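Local atomic coordinates of ABC transporter ATP-binding/permease protein Rv1747 (Mycobacterium tuberculosis, PDB entry 6CCD), a protein that moves an as yet unidentified substrate across the membrane using ATP, and carries regulatory FHA domains, the first of which makes up this chain. Residues D80-H88 / P95-R103. Numbering follows the deposited sequence.
Sequences DIYDAQRVH and PALDFEVGR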
# COMPACT_ATOMS: atom_id res chain seq x y z
N ASP A 80 6.73 -0.10 -7.35
CA ASP A 80 8.03 -0.23 -6.70
C ASP A 80 8.27 1.01 -5.83
O ASP A 80 8.12 2.15 -6.29
CB ASP A 80 9.16 -0.41 -7.73
CG ASP A 80 9.03 -1.72 -8.52
OD1 ASP A 80 9.14 -2.81 -7.92
OD2 ASP A 80 8.83 -1.65 -9.75
N ILE A 81 8.62 0.78 -4.57
CA ILE A 81 8.85 1.86 -3.61
C ILE A 81 10.34 1.98 -3.26
O ILE A 81 10.83 1.27 -2.38
CB ILE A 81 8.05 1.61 -2.32
CG1 ILE A 81 6.60 1.24 -2.66
CG2 ILE A 81 8.15 2.81 -1.39
CD1 ILE A 81 5.83 0.60 -1.49
N TYR A 82 11.05 2.87 -3.93
CA TYR A 82 12.49 3.01 -3.73
C TYR A 82 12.84 3.92 -2.56
O TYR A 82 13.70 3.60 -1.74
CB TYR A 82 13.16 3.55 -5.00
CG TYR A 82 12.92 2.68 -6.20
CD1 TYR A 82 13.74 1.60 -6.47
CD2 TYR A 82 11.86 2.93 -7.06
CE1 TYR A 82 13.52 0.80 -7.57
CE2 TYR A 82 11.64 2.14 -8.16
CZ TYR A 82 12.47 1.07 -8.41
OH TYR A 82 12.24 0.27 -9.51
N ASP A 83 12.18 5.07 -2.49
CA ASP A 83 12.42 6.01 -1.40
C ASP A 83 11.12 6.56 -0.83
O ASP A 83 10.86 6.47 0.37
CB ASP A 83 13.31 7.16 -1.86
CG ASP A 83 13.59 8.15 -0.74
OD1 ASP A 83 14.29 7.77 0.23
OD2 ASP A 83 13.11 9.30 -0.81
N ALA A 84 10.32 7.16 -1.70
CA ALA A 84 9.07 7.75 -1.27
C ALA A 84 8.10 7.73 -2.43
O ALA A 84 8.50 7.78 -3.59
CB ALA A 84 9.28 9.15 -0.76
N GLN A 85 6.81 7.66 -2.13
CA GLN A 85 5.83 7.40 -3.16
C GLN A 85 4.42 7.65 -2.63
O GLN A 85 4.09 7.27 -1.51
CB GLN A 85 5.98 5.96 -3.65
CG GLN A 85 5.24 5.66 -4.92
CD GLN A 85 5.80 6.43 -6.09
OE1 GLN A 85 5.35 7.53 -6.39
NE2 GLN A 85 6.79 5.85 -6.75
N ARG A 86 3.58 8.30 -3.43
CA ARG A 86 2.17 8.38 -3.12
C ARG A 86 1.39 7.58 -4.15
O ARG A 86 1.64 7.71 -5.35
CB ARG A 86 1.68 9.82 -3.12
CG ARG A 86 0.17 9.94 -3.09
CD ARG A 86 -0.28 11.39 -2.98
NE ARG A 86 -0.89 11.64 -1.68
CZ ARG A 86 -0.79 12.78 -1.01
NH1 ARG A 86 -0.11 13.80 -1.52
NH2 ARG A 86 -1.38 12.89 0.17
N VAL A 87 0.46 6.74 -3.70
CA VAL A 87 -0.41 6.03 -4.61
C VAL A 87 -1.86 6.27 -4.22
O VAL A 87 -2.15 6.80 -3.13
CB VAL A 87 -0.13 4.50 -4.61
CG1 VAL A 87 1.31 4.21 -4.99
CG2 VAL A 87 -0.49 3.89 -3.25
N HIS A 88 -2.78 5.90 -5.11
CA HIS A 88 -4.20 5.88 -4.78
C HIS A 88 -4.75 4.49 -5.02
O HIS A 88 -4.37 3.83 -5.98
CB HIS A 88 -4.97 6.90 -5.62
CG HIS A 88 -4.55 8.31 -5.38
ND1 HIS A 88 -5.21 9.15 -4.51
CD2 HIS A 88 -3.52 9.03 -5.88
CE1 HIS A 88 -4.62 10.33 -4.51
NE2 HIS A 88 -3.59 10.29 -5.33
N PRO A 95 -8.78 6.73 -1.98
CA PRO A 95 -7.93 6.88 -0.79
C PRO A 95 -6.44 6.89 -1.14
O PRO A 95 -5.98 6.06 -1.94
CB PRO A 95 -8.30 5.66 0.06
CG PRO A 95 -9.75 5.43 -0.28
CD PRO A 95 -9.87 5.75 -1.76
N ALA A 96 -5.71 7.85 -0.59
CA ALA A 96 -4.30 8.00 -0.91
C ALA A 96 -3.43 7.32 0.15
O ALA A 96 -3.72 7.42 1.35
CB ALA A 96 -3.94 9.49 -1.03
N LEU A 97 -2.39 6.63 -0.29
CA LEU A 97 -1.39 6.07 0.61
C LEU A 97 -0.03 6.73 0.34
O LEU A 97 0.41 6.81 -0.80
CB LEU A 97 -1.26 4.55 0.44
CG LEU A 97 -2.54 3.73 0.53
CD1 LEU A 97 -2.24 2.29 0.11
CD2 LEU A 97 -3.15 3.78 1.93
N ASP A 98 0.62 7.21 1.40
CA ASP A 98 1.96 7.76 1.29
C ASP A 98 2.96 6.77 1.85
O ASP A 98 2.83 6.35 3.00
CB ASP A 98 2.07 9.09 2.03
CG ASP A 98 1.38 10.22 1.31
OD1 ASP A 98 1.50 10.28 0.07
OD2 ASP A 98 0.71 11.05 1.97
N PHE A 99 3.94 6.39 1.05
CA PHE A 99 4.95 5.43 1.48
C PHE A 99 6.26 6.14 1.77
O PHE A 99 6.66 7.04 1.03
CB PHE A 99 5.19 4.36 0.42
CG PHE A 99 3.99 3.53 0.10
CD1 PHE A 99 3.35 2.80 1.08
CD2 PHE A 99 3.52 3.44 -1.20
CE1 PHE A 99 2.26 2.03 0.79
CE2 PHE A 99 2.43 2.66 -1.50
CZ PHE A 99 1.80 1.95 -0.51
N GLU A 100 6.94 5.74 2.83
CA GLU A 100 8.27 6.29 3.07
C GLU A 100 9.20 5.19 3.54
O GLU A 100 8.85 4.41 4.42
CB GLU A 100 8.18 7.45 4.07
CG GLU A 100 9.41 7.68 4.91
CD GLU A 100 9.20 8.82 5.90
OE1 GLU A 100 8.69 9.87 5.46
OE2 GLU A 100 9.54 8.67 7.09
N VAL A 101 10.37 5.11 2.93
CA VAL A 101 11.32 4.05 3.23
C VAL A 101 12.42 4.54 4.16
O VAL A 101 13.05 5.56 3.87
CB VAL A 101 11.97 3.50 1.95
CG1 VAL A 101 12.92 2.39 2.30
CG2 VAL A 101 10.92 3.02 0.96
N GLY A 102 12.66 3.82 5.25
CA GLY A 102 13.73 4.18 6.16
C GLY A 102 13.26 5.08 7.29
O GLY A 102 12.12 5.54 7.28
N ARG A 103 14.13 5.34 8.26
CA ARG A 103 13.72 6.09 9.45
C ARG A 103 13.87 7.59 9.26
O ARG A 103 14.97 8.09 9.01
CB ARG A 103 14.51 5.62 10.68
CG ARG A 103 14.07 4.27 11.25
CD ARG A 103 15.06 3.76 12.30
NE ARG A 103 16.31 3.29 11.69
CZ ARG A 103 17.50 3.84 11.89
NH1 ARG A 103 17.62 4.89 12.70
NH2 ARG A 103 18.58 3.35 11.29
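Strands 84-88 and 96-101 run antiparallel as arms of a beta hairpin, their axes 161° apart, with Gln-85 facing Phe-99 and Val-87 facing Leu-97 as hydrogen-bonded pairs. The bond from Phe-99 N to Gln-85 O is short and nearly straight (2.7 Å, 175°), whereas the return bond from Gln-85 N to Phe-99 O is longer (3.2 Å). One more, from Val-101 N to Asp-83 O, extends the ladder toward the connection that carries Asp-83.

Along the hairpin, side chains alternate between two faces. On that of Val-87, Leu-97 and Phe-99, Ile-81 CD1 comes from the facing sheet over the Phe-99 ring, a CH-pi contact 3.9 Å from the centroid, while Val-87 CG2 meets Phe-99 CE2 at 3.6 Å. With chi1 at -47° the branches of Ile-81 part, CD1 going to the ring and CG2 to Val-101 CG2, 3.6 Å away. This is the core of an FHA beta sandwich, the phosphothreonine-recognition fold: Ile-81 belongs to the second sheet, on strand 78-81, and Phe-99 touches Ala-60 there, so branched aliphatic and aromatic groups suit the interface.

The opposite face, with Arg-86, His-88, Asp-98 and Glu-100, is mostly polar, as suits its exposure. As a non-hydrogen-bonded pair, long Arg-86, bent at chi3, and short Asp-98 can lie side by side, a salt bridge with NE 3.3 Å from OD1; that oxygen sits above the guanidinium face, so the attraction is one of charge alone. Small Ala-96 leaves room for the His-88 ring, whose CE1 comes within 3.6 Å of Ala-96 CB while ND1 hydrogen-bonds to Gly-94 O.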